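Local coordinates for protein enolase from the environmental genome shotgun sequencing of the Sargasso Sea (PDB 2QGY) that is of unknown function but belongs to the enolase superfamily and binds magnesium, consistent with abstraction of a proton next to a substrate carboxylate, at residues A[155-160]-A[189-194]; A[172-177]-A[181-186]; A[208-213]-A[238-243]. All blocks are in the same frame, centred on the assembly; numbering follows the deposited sequence. Where two conformers were deposited one is given.

Contact 1: A[155-160]-A[189-194]; sequences RQIEKF and EIVGDE
Ile190 sets its CG2 methyl against the flank of Glu158, 3.7 Å from CG and 3.9 Å from CA of that residue. The two side chains cross at about a right angle, so it is the aliphatic root of the glutamate, not its carboxylate, that covers the isoleucine. With CG of Glu158 on the backbone N side (chi1 -85°) and the chain extended beyond it, the charged end is led away from the methyl, towards solvent. At the adjacent positions, on the buried side, the contact is wholly apolar: CG2 of Ile157 meets CG1 of Val191 at 3.9 Å, the two branches slanting across each other. The same Ile157 methyl stands 4.4 Å from CG2 of Ile190, a looser approach that joins the two pairs. Backbones are close here as well, with the CA atoms of Glu158 and Ile190 6.4 Å apart.

Behind this first shell, Ile157 continues onto Ile170, Phe183 and Val187, while Val191 rests on Ile168 and Tyr161, which places the buried half of the contact over strand 168-170. On the other flank of helix 150-162, Lys159 NZ donates to Gln156 OE1 over 3.0 Å and also pairs with Asp28. Gly192, with positive phi, ends helix 177-191 directly after the touching residues and turns the chain away. Two consecutive helices meet near their C-terminal ends on the outside of the parallel strands, as in the alpha/beta barrel of the enolase superfamily's C-terminal domain.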
loop_
_atom_site.group_PDB
_atom_site.type_symbol
_atom_site.label_atom_id
_atom_site.label_comp_id
_atom_site.label_asym_id
_atom_site.label_seq_id
_atom_site.Cartn_x
_atom_site.Cartn_y
_atom_site.Cartn_z
ATOM N N ARG A 155 -30.918 14.318 13.951
ATOM C CA ARG A 155 -32.126 13.516 13.744
ATOM C C ARG A 155 -31.755 12.071 13.392
ATOM O O ARG A 155 -32.430 11.127 13.805
ATOM C CB ARG A 155 -33.029 14.120 12.655
ATOM C CG ARG A 155 -33.603 15.519 12.987
ATOM C CD ARG A 155 -34.326 16.176 11.786
ATOM N NE ARG A 155 -33.464 16.316 10.604
ATOM C CZ ARG A 155 -33.553 15.558 9.508
ATOM N NH1 ARG A 155 -34.481 14.602 9.421
ATOM N NH2 ARG A 155 -32.714 15.752 8.492
ATOM N N GLN A 156 -30.653 11.903 12.660
ATOM C CA GLN A 156 -30.137 10.558 12.378
ATOM C C GLN A 156 -29.606 9.910 13.648
ATOM O O GLN A 156 -29.735 8.705 13.833
ATOM C CB GLN A 156 -29.038 10.602 11.315
ATOM C CG GLN A 156 -28.579 9.212 10.788
ATOM C CD GLN A 156 -29.585 8.515 9.884
ATOM O OE1 GLN A 156 -30.759 8.877 9.835
ATOM N NE2 GLN A 156 -29.120 7.503 9.156
ATOM N N ILE A 157 -28.992 10.711 14.513
ATOM C CA ILE A 157 -28.484 10.194 15.792
ATOM C C ILE A 157 -29.644 9.813 16.736
ATOM O O ILE A 157 -29.538 8.841 17.456
ATOM C CB ILE A 157 -27.416 11.159 16.421
ATOM C CG1 ILE A 157 -26.114 11.081 15.613
ATOM C CG2 ILE A 157 -27.110 10.795 17.876
ATOM C CD1 ILE A 157 -25.399 12.382 15.490
ATOM N N GLU A 158 -30.756 10.555 16.709
ATOM C CA GLU A 158 -31.983 10.134 17.419
ATOM C C GLU A 158 -32.495 8.764 16.960
ATOM O O GLU A 158 -32.938 7.945 17.777
ATOM C CB GLU A 158 -33.105 11.137 17.203
ATOM C CG GLU A 158 -33.122 12.319 18.120
ATOM C CD GLU A 158 -34.142 13.334 17.667
ATOM O OE1 GLU A 158 -35.228 12.895 17.191
ATOM O OE2 GLU A 158 -33.845 14.554 17.767
ATOM N N LYS A 159 -32.458 8.550 15.647
ATOM C CA LYS A 159 -32.904 7.308 15.027
ATOM C C LYS A 159 -32.058 6.151 15.551
ATOM O O LYS A 159 -32.585 5.183 16.070
ATOM C CB LYS A 159 -32.810 7.433 13.503
ATOM C CG LYS A 159 -33.325 6.234 12.720
ATOM C CD LYS A 159 -32.928 6.303 11.229
ATOM C CE LYS A 159 -33.766 7.318 10.433
ATOM N NZ LYS A 159 -33.292 7.519 9.007
ATOM N N PHE A 160 -30.737 6.263 15.405
ATOM C CA PHE A 160 -29.802 5.286 15.958
ATOM C C PHE A 160 -30.022 5.035 17.472
ATOM O O PHE A 160 -30.015 3.899 17.936
ATOM C CB PHE A 160 -28.353 5.763 15.714
ATOM C CG PHE A 160 -27.888 5.683 14.251
ATOM C CD1 PHE A 160 -28.783 5.456 13.202
ATOM C CD2 PHE A 160 -26.534 5.819 13.942
ATOM C CE1 PHE A 160 -28.358 5.399 11.879
ATOM C CE2 PHE A 160 -26.090 5.760 12.612
ATOM C CZ PHE A 160 -27.002 5.536 11.575
ATOM N N GLU A 189 -26.712 14.769 24.775
ATOM C CA GLU A 189 -28.053 15.060 25.287
ATOM C C GLU A 189 -29.118 14.130 24.722
ATOM O O GLU A 189 -30.071 13.771 25.409
ATOM C CB GLU A 189 -28.435 16.504 24.987
ATOM C CG GLU A 189 -29.538 16.999 25.887
ATOM C CD GLU A 189 -30.634 17.714 25.137
ATOM O OE1 GLU A 189 -30.310 18.568 24.276
ATOM O OE2 GLU A 189 -31.821 17.419 25.423
ATOM N N ILE A 190 -28.952 13.757 23.460
ATOM C CA ILE A 190 -29.850 12.837 22.788
ATOM C C ILE A 190 -29.700 11.415 23.315
ATOM O O ILE A 190 -30.697 10.726 23.544
ATOM C CB ILE A 190 -29.590 12.844 21.253
ATOM C CG1 ILE A 190 -29.855 14.240 20.673
ATOM C CG2 ILE A 190 -30.408 11.765 20.553
ATOM C CD1 ILE A 190 -29.516 14.382 19.203
ATOM N N VAL A 191 -28.450 10.989 23.520
ATOM C CA VAL A 191 -28.147 9.586 23.794
ATOM C C VAL A 191 -28.016 9.296 25.294
ATOM O O VAL A 191 -28.118 8.148 25.720
ATOM C CB VAL A 191 -26.877 9.081 22.990
ATOM C CG1 VAL A 191 -27.034 9.378 21.492
ATOM C CG2 VAL A 191 -25.578 9.687 23.521
ATOM N N GLY A 192 -27.806 10.342 26.087
ATOM C CA GLY A 192 -27.690 10.171 27.523
ATOM C C GLY A 192 -26.259 9.887 27.917
ATOM O O GLY A 192 -25.388 9.759 27.056
ATOM N N ASP A 193 -26.012 9.767 29.217
ATOM C CA ASP A 193 -24.640 9.652 29.709
ATOM C C ASP A 193 -24.068 8.235 29.686
ATOM O O ASP A 193 -22.857 8.062 29.829
ATOM C CB ASP A 193 -24.509 10.242 31.126
ATOM C CG ASP A 193 -24.676 11.739 31.149
ATOM O OD1 ASP A 193 -24.064 12.435 30.315
ATOM O OD2 ASP A 193 -25.422 12.228 32.021
ATOM N N GLU A 194 -24.924 7.232 29.509
ATOM C CA GLU A 194 -24.477 5.850 29.625
ATOM C C GLU A 194 -23.962 5.260 28.316
ATOM O O GLU A 194 -23.103 4.371 28.339
ATOM C CB GLU A 194 -25.569 4.973 30.235
ATOM C CG GLU A 194 -25.709 5.168 31.749
ATOM C CD GLU A 194 -27.128 5.500 32.206
ATOM O OE1 GLU A 194 -28.089 5.438 31.388
ATOM O OE2 GLU A 194 -27.277 5.834 33.409
#

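Contact 2: A[172-177]-A[181-186]; sequences PMLDSL and IQFVEK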
loop_
_atom_site.group_PDB
_atom_site.type_symbol
_atom_site.label_atom_id
_atom_site.label_comp_id
_atom_site.label_asym_id
_atom_site.label_seq_id
_atom_site.Cartn_x
_atom_site.Cartn_y
_atom_site.Cartn_z
ATOM N N PRO A 172 -16.897 14.488 14.734
ATOM C CA PRO A 172 -17.203 15.783 15.352
ATOM C C PRO A 172 -16.300 16.935 14.910
ATOM O O PRO A 172 -16.520 18.063 15.349
ATOM C CB PRO A 172 -17.007 15.484 16.839
ATOM C CG PRO A 172 -15.827 14.535 16.840
ATOM C CD PRO A 172 -15.993 13.688 15.585
ATOM N N MET A 173 -15.312 16.699 14.045
ATOM C CA MET A 173 -14.449 17.831 13.638
ATOM C C MET A 173 -15.127 18.666 12.561
ATOM O O MET A 173 -15.095 18.325 11.372
ATOM C CB MET A 173 -13.052 17.381 13.186
ATOM C CG MET A 173 -12.264 16.648 14.281
ATOM S SD MET A 173 -11.952 17.517 15.873
ATOM C CE MET A 173 -10.386 18.294 15.567
ATOM N N LEU A 174 -15.727 19.768 13.001
ATOM C CA LEU A 174 -16.513 20.635 12.116
ATOM C C LEU A 174 -15.795 21.967 11.901
ATOM O O LEU A 174 -14.582 22.070 12.145
ATOM C CB LEU A 174 -17.918 20.837 12.694
ATOM C CG LEU A 174 -18.665 19.571 13.167
ATOM C CD1 LEU A 174 -19.997 19.920 13.791
ATOM C CD2 LEU A 174 -18.874 18.543 12.040
ATOM N N ASP A 175 -16.538 22.987 11.469
ATOM C CA ASP A 175 -15.909 24.238 11.020
ATOM C C ASP A 175 -14.948 24.874 12.012
ATOM O O ASP A 175 -13.924 25.429 11.611
ATOM C CB ASP A 175 -16.963 25.267 10.589
ATOM C CG ASP A 175 -17.365 25.106 9.141
ATOM O OD1 ASP A 175 -16.938 24.098 8.518
ATOM O OD2 ASP A 175 -18.110 25.983 8.630
ATOM N N SER A 176 -15.285 24.799 13.296
ATOM C CA SER A 176 -14.478 25.396 14.340
ATOM C C SER A 176 -14.589 24.576 15.621
ATOM O O SER A 176 -15.476 23.727 15.744
ATOM C CB SER A 176 -14.940 26.834 14.587
ATOM O OG SER A 176 -16.233 26.869 15.163
ATOM N N LEU A 177 -13.696 24.846 16.574
ATOM C CA LEU A 177 -13.684 24.142 17.855
ATOM C C LEU A 177 -15.044 24.206 18.530
ATOM O O LEU A 177 -15.584 23.182 18.941
ATOM C CB LEU A 177 -12.586 24.686 18.797
ATOM C CG LEU A 177 -12.645 24.231 20.268
ATOM C CD1 LEU A 177 -12.545 22.714 20.394
ATOM C CD2 LEU A 177 -11.557 24.903 21.116
ATOM N N ILE A 181 -17.582 21.127 19.451
ATOM C CA ILE A 181 -17.974 20.815 20.829
ATOM C C ILE A 181 -19.498 20.856 21.033
ATOM O O ILE A 181 -20.064 19.950 21.662
ATOM C CB ILE A 181 -17.208 21.723 21.857
ATOM C CG1 ILE A 181 -15.706 21.437 21.815
ATOM C CG2 ILE A 181 -17.750 21.545 23.272
ATOM C CD1 ILE A 181 -15.292 20.025 22.340
ATOM N N GLN A 182 -20.149 21.898 20.496
ATOM C CA GLN A 182 -21.613 22.006 20.487
ATOM C C GLN A 182 -22.262 20.755 19.940
ATOM O O GLN A 182 -23.240 20.244 20.497
ATOM C CB GLN A 182 -22.083 23.210 19.656
ATOM C CG GLN A 182 -22.426 24.425 20.491
ATOM C CD GLN A 182 -23.114 24.058 21.801
ATOM O OE1 GLN A 182 -24.246 23.555 21.807
ATOM N NE2 GLN A 182 -22.418 24.289 22.920
ATOM N N PHE A 183 -21.698 20.266 18.843
ATOM C CA PHE A 183 -22.146 19.030 18.242
ATOM C C PHE A 183 -22.032 17.848 19.207
ATOM O O PHE A 183 -22.994 17.101 19.363
ATOM C CB PHE A 183 -21.392 18.770 16.938
ATOM C CG PHE A 183 -21.829 17.527 16.231
ATOM C CD1 PHE A 183 -23.186 17.242 16.059
ATOM C CD2 PHE A 183 -20.889 16.617 15.756
ATOM C CE1 PHE A 183 -23.604 16.081 15.413
ATOM C CE2 PHE A 183 -21.292 15.456 15.107
ATOM C CZ PHE A 183 -22.648 15.175 14.938
ATOM N N VAL A 184 -20.885 17.692 19.872
ATOM C CA VAL A 184 -20.719 16.584 20.827
ATOM C C VAL A 184 -21.710 16.730 21.986
ATOM O O VAL A 184 -22.310 15.748 22.431
ATOM C CB VAL A 184 -19.252 16.439 21.352
ATOM C CG1 VAL A 184 -19.138 15.275 22.293
ATOM C CG2 VAL A 184 -18.261 16.252 20.196
ATOM N N GLU A 185 -21.893 17.961 22.456
ATOM C CA GLU A 185 -22.797 18.231 23.577
ATOM C C GLU A 185 -24.235 17.835 23.270
ATOM O O GLU A 185 -24.861 17.097 24.045
ATOM C CB GLU A 185 -22.725 19.698 23.993
ATOM C CG GLU A 185 -23.453 19.979 25.310
ATOM C CD GLU A 185 -23.377 21.427 25.727
ATOM O OE1 GLU A 185 -22.683 22.221 25.053
ATOM O OE2 GLU A 185 -24.017 21.778 26.745
ATOM N N LYS A 186 -24.748 18.314 22.137
ATOM C CA LYS A 186 -26.087 17.952 21.656
ATOM C C LYS A 186 -26.256 16.444 21.475
ATOM O O LYS A 186 -27.296 15.882 21.823
ATOM C CB LYS A 186 -26.401 18.709 20.361
ATOM C CG LYS A 186 -26.510 20.221 20.592
ATOM C CD LYS A 186 -26.122 21.056 19.365
ATOM C CE LYS A 186 -27.323 21.665 18.651
ATOM N NZ LYS A 186 -26.889 22.842 17.860
#
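Leu174 and Phe183 make the closest apolar side-chain approach of this contact: CD1 of the leucine sits 3.6 Å from CB of the phenylalanine, the two side chains crossing at about a right angle. The methyl reaches the ring obliquely, 3.9 Å from CG, while CA of Pro172 meets the ring edge near its plane, 3.8 Å from CD2. Phe183 is turned into this position by a CG anti to its backbone N (chi1 -178°). Pro172 also packs through CB on CG2 of Val184, at 3.7 Å, and Leu177 and Ile181 lie side by side, pointing the same way, with CD1 and CG1 3.7 Å apart.

Between the two segments the one hydrogen bond is backbone to backbone. Ile181 N donates to Leu177 O over 2.9 Å, with an N-H...O angle of 160°, the i to i+4 bond near the start of helix 177-191. Residues between the segments add side-chain bonds: N-cap Ser176 makes a weak one from OG to Ile179 N, and Ser180 OG bonds to both Leu174 N and Ser176 O.

Outside, Phe213 of helix 207-217 covers Pro172 and Ile181, and Thr150 and Leu154 of helix 150-162 lie against Phe183. The side chain of Pro172 is about 10 Å from the bound magnesium ion. Through Pro172 and Leu174, the loop leaving strand 168-170 folds back on the helix it leads into, a beta-to-alpha connection of a TIM-type barrel.

Contact 3: A[208-213]-A[238-243]; sequences DQTKSF and TEIKNT
Lys211 and Glu239 reach towards each other from neighbouring helices and meet at about a right angle, joined by a salt bridge of 3.0 Å between NZ and OE2. The ammonium group comes in nearly along the C-O axis of OE2, and CE of Lys211 follows at 3.4 Å from the same oxygen. Both chains are extended beyond CG, but they start differently: CG of Glu239 stands anti to its backbone N (chi1 167°), whereas CG of Lys211 lies beside its own N (chi1 -76°). Extension is what lets the two charges span the gap between the helices, where the axes of the two segments approach to 11.9 Å.

Nearer the protein interior the fit is looser. Ile240 turns its CD1 methyl towards helix 207-217, where CG2 of Thr210 lies 4.4 Å away. The lysine stem passes at the limit of contact, 4.5 Å from CG of Lys211 to CD1 of Ile240, while its end serves the carboxylate. Within the second helix, Thr243 OG1 donates to Glu239 O over 2.6 Å, tilted from the carbonyl plane.

The segments run nearly parallel, with a signed crossing angle of -19°. On the inner side Ile240 rests on Val248 of strand 248-250. Thr210 touches Pro204 in the loop before helix 207-217, while Phe213 turns to helix 177-191. Helices 207-217 and 234-243 are successive members of the outer helical layer, separated along the chain by strand 224-226, whose Glu226 is a magnesium ligand.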
loop_
_atom_site.group_PDB
_atom_site.type_symbol
_atom_site.label_atom_id
_atom_site.label_comp_id
_atom_site.label_asym_id
_atom_site.label_seq_id
_atom_site.Cartn_x
_atom_site.Cartn_y
_atom_site.Cartn_z
ATOM N N ASP A 208 -2.706 21.194 16.455
ATOM C CA ASP A 208 -3.194 22.153 17.449
ATOM C C ASP A 208 -4.717 22.147 17.620
ATOM O O ASP A 208 -5.187 22.092 18.756
ATOM C CB ASP A 208 -2.613 23.547 17.202
ATOM C CG ASP A 208 -1.149 23.652 17.661
ATOM O OD1 ASP A 208 -0.679 22.771 18.430
ATOM O OD2 ASP A 208 -0.470 24.619 17.250
ATOM N N GLN A 209 -5.478 22.138 16.524
ATOM C CA GLN A 209 -6.950 21.960 16.603
ATOM C C GLN A 209 -7.314 20.681 17.346
ATOM O O GLN A 209 -8.163 20.688 18.242
ATOM C CB GLN A 209 -7.625 21.934 15.227
ATOM C CG GLN A 209 -7.166 23.008 14.237
ATOM C CD GLN A 209 -7.740 24.378 14.517
ATOM O OE1 GLN A 209 -8.749 24.517 15.221
ATOM N NE2 GLN A 209 -7.108 25.406 13.955
ATOM N N THR A 210 -6.635 19.587 16.993
ATOM C CA THR A 210 -6.857 18.292 17.629
ATOM C C THR A 210 -6.657 18.332 19.126
ATOM O O THR A 210 -7.510 17.877 19.882
ATOM C CB THR A 210 -5.934 17.230 17.006
ATOM O OG1 THR A 210 -6.199 17.190 15.604
ATOM C CG2 THR A 210 -6.170 15.865 17.604
ATOM N N LYS A 211 -5.524 18.883 19.552
ATOM C CA LYS A 211 -5.232 19.018 20.968
ATOM C C LYS A 211 -6.264 19.882 21.693
ATOM O O LYS A 211 -6.736 19.489 22.757
ATOM C CB LYS A 211 -3.812 19.538 21.167
ATOM C CG LYS A 211 -2.738 18.493 20.932
ATOM C CD LYS A 211 -1.388 19.185 20.869
ATOM C CE LYS A 211 -0.249 18.193 20.892
ATOM N NZ LYS A 211 1.031 18.905 20.593
ATOM N N SER A 212 -6.639 21.025 21.103
ATOM C CA SER A 212 -7.631 21.899 21.717
ATOM C C SER A 212 -8.984 21.188 21.827
ATOM O O SER A 212 -9.636 21.245 22.874
ATOM C CB SER A 212 -7.737 23.220 20.951
ATOM O OG SER A 212 -6.444 23.752 20.682
ATOM N N PHE A 213 -9.378 20.483 20.762
ATOM C CA PHE A 213 -10.620 19.708 20.786
ATOM C C PHE A 213 -10.601 18.666 21.904
ATOM O O PHE A 213 -11.524 18.585 22.712
ATOM C CB PHE A 213 -10.898 19.029 19.427
ATOM C CG PHE A 213 -12.144 18.191 19.415
ATOM C CD1 PHE A 213 -13.399 18.784 19.280
ATOM C CD2 PHE A 213 -12.071 16.804 19.551
ATOM C CE1 PHE A 213 -14.559 18.025 19.275
ATOM C CE2 PHE A 213 -13.226 16.016 19.557
ATOM C CZ PHE A 213 -14.488 16.625 19.399
ATOM N N THR A 238 1.779 8.168 19.955
ATOM C CA THR A 238 2.228 7.971 21.326
ATOM C C THR A 238 2.052 9.276 22.101
ATOM O O THR A 238 1.567 9.267 23.216
ATOM C CB THR A 238 3.664 7.433 21.412
ATOM O OG1 THR A 238 4.591 8.444 20.971
ATOM C CG2 THR A 238 3.821 6.128 20.569
ATOM N N GLU A 239 2.416 10.391 21.492
ATOM C CA GLU A 239 2.285 11.689 22.155
ATOM C C GLU A 239 0.820 11.963 22.585
ATOM O O GLU A 239 0.559 12.364 23.725
ATOM C CB GLU A 239 2.811 12.785 21.249
ATOM C CG GLU A 239 2.440 14.178 21.711
ATOM C CD GLU A 239 3.135 15.233 20.908
ATOM O OE1 GLU A 239 4.200 14.910 20.324
ATOM O OE2 GLU A 239 2.630 16.381 20.889
ATOM N N ILE A 240 -0.121 11.724 21.681
ATOM C CA ILE A 240 -1.553 11.873 21.992
ATOM C C ILE A 240 -2.014 10.943 23.083
ATOM O O ILE A 240 -2.688 11.375 24.035
ATOM C CB ILE A 240 -2.468 11.639 20.748
ATOM C CG1 ILE A 240 -2.314 12.784 19.740
ATOM C CG2 ILE A 240 -3.953 11.454 21.192
ATOM C CD1 ILE A 240 -2.972 14.103 20.128
ATOM N N LYS A 241 -1.681 9.663 22.954
ATOM C CA LYS A 241 -2.124 8.674 23.940
ATOM C C LYS A 241 -1.593 9.040 25.322
ATOM O O LYS A 241 -2.290 8.841 26.324
ATOM C CB LYS A 241 -1.663 7.270 23.544
ATOM C CG LYS A 241 -1.881 6.220 24.602
ATOM C CD LYS A 241 -1.667 4.827 24.055
ATOM C CE LYS A 241 -1.242 3.839 25.145
ATOM N NZ LYS A 241 -2.184 3.670 26.259
ATOM N N ASN A 242 -0.388 9.600 25.359
ATOM C CA ASN A 242 0.292 9.941 26.619
ATOM C C ASN A 242 -0.232 11.225 27.258
ATOM O O ASN A 242 -0.069 11.431 28.471
ATOM C CB ASN A 242 1.813 10.064 26.408
ATOM C CG ASN A 242 2.488 8.718 26.016
ATOM O OD1 ASN A 242 1.917 7.627 26.184
ATOM N ND2 ASN A 242 3.711 8.807 25.497
ATOM N N THR A 243 -0.850 12.072 26.450
ATOM C CA THR A 243 -1.302 13.395 26.863
ATOM C C THR A 243 -2.709 13.350 27.411
ATOM O O THR A 243 -3.031 14.080 28.356
ATOM C CB THR A 243 -1.172 14.400 25.707
ATOM O OG1 THR A 243 0.193 14.422 25.286
ATOM C CG2 THR A 243 -1.590 15.843 26.120
#

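All three contacts lie in the C-terminal, barrel-forming region and follow the run of alternating strands and helices. Contact 2 is nested along the chain inside the loop closed by contact 1, and both use helix 177-191; contact 3 opens only after they close. The centres of contacts 1 and 2 are about 15 Å apart, those of contacts 2 and 3 about 16 Å, and those of contacts 1 and 3 about 26 Å. Contact 2 is therefore the bridge: Phe183 touches Ile157, and Phe213 of contact 3 also reaches Met173 and Leu177. Together they join four consecutive outer helices, 150-162 to 234-243, around strands that include the magnesium ligands Asp200 and Glu226.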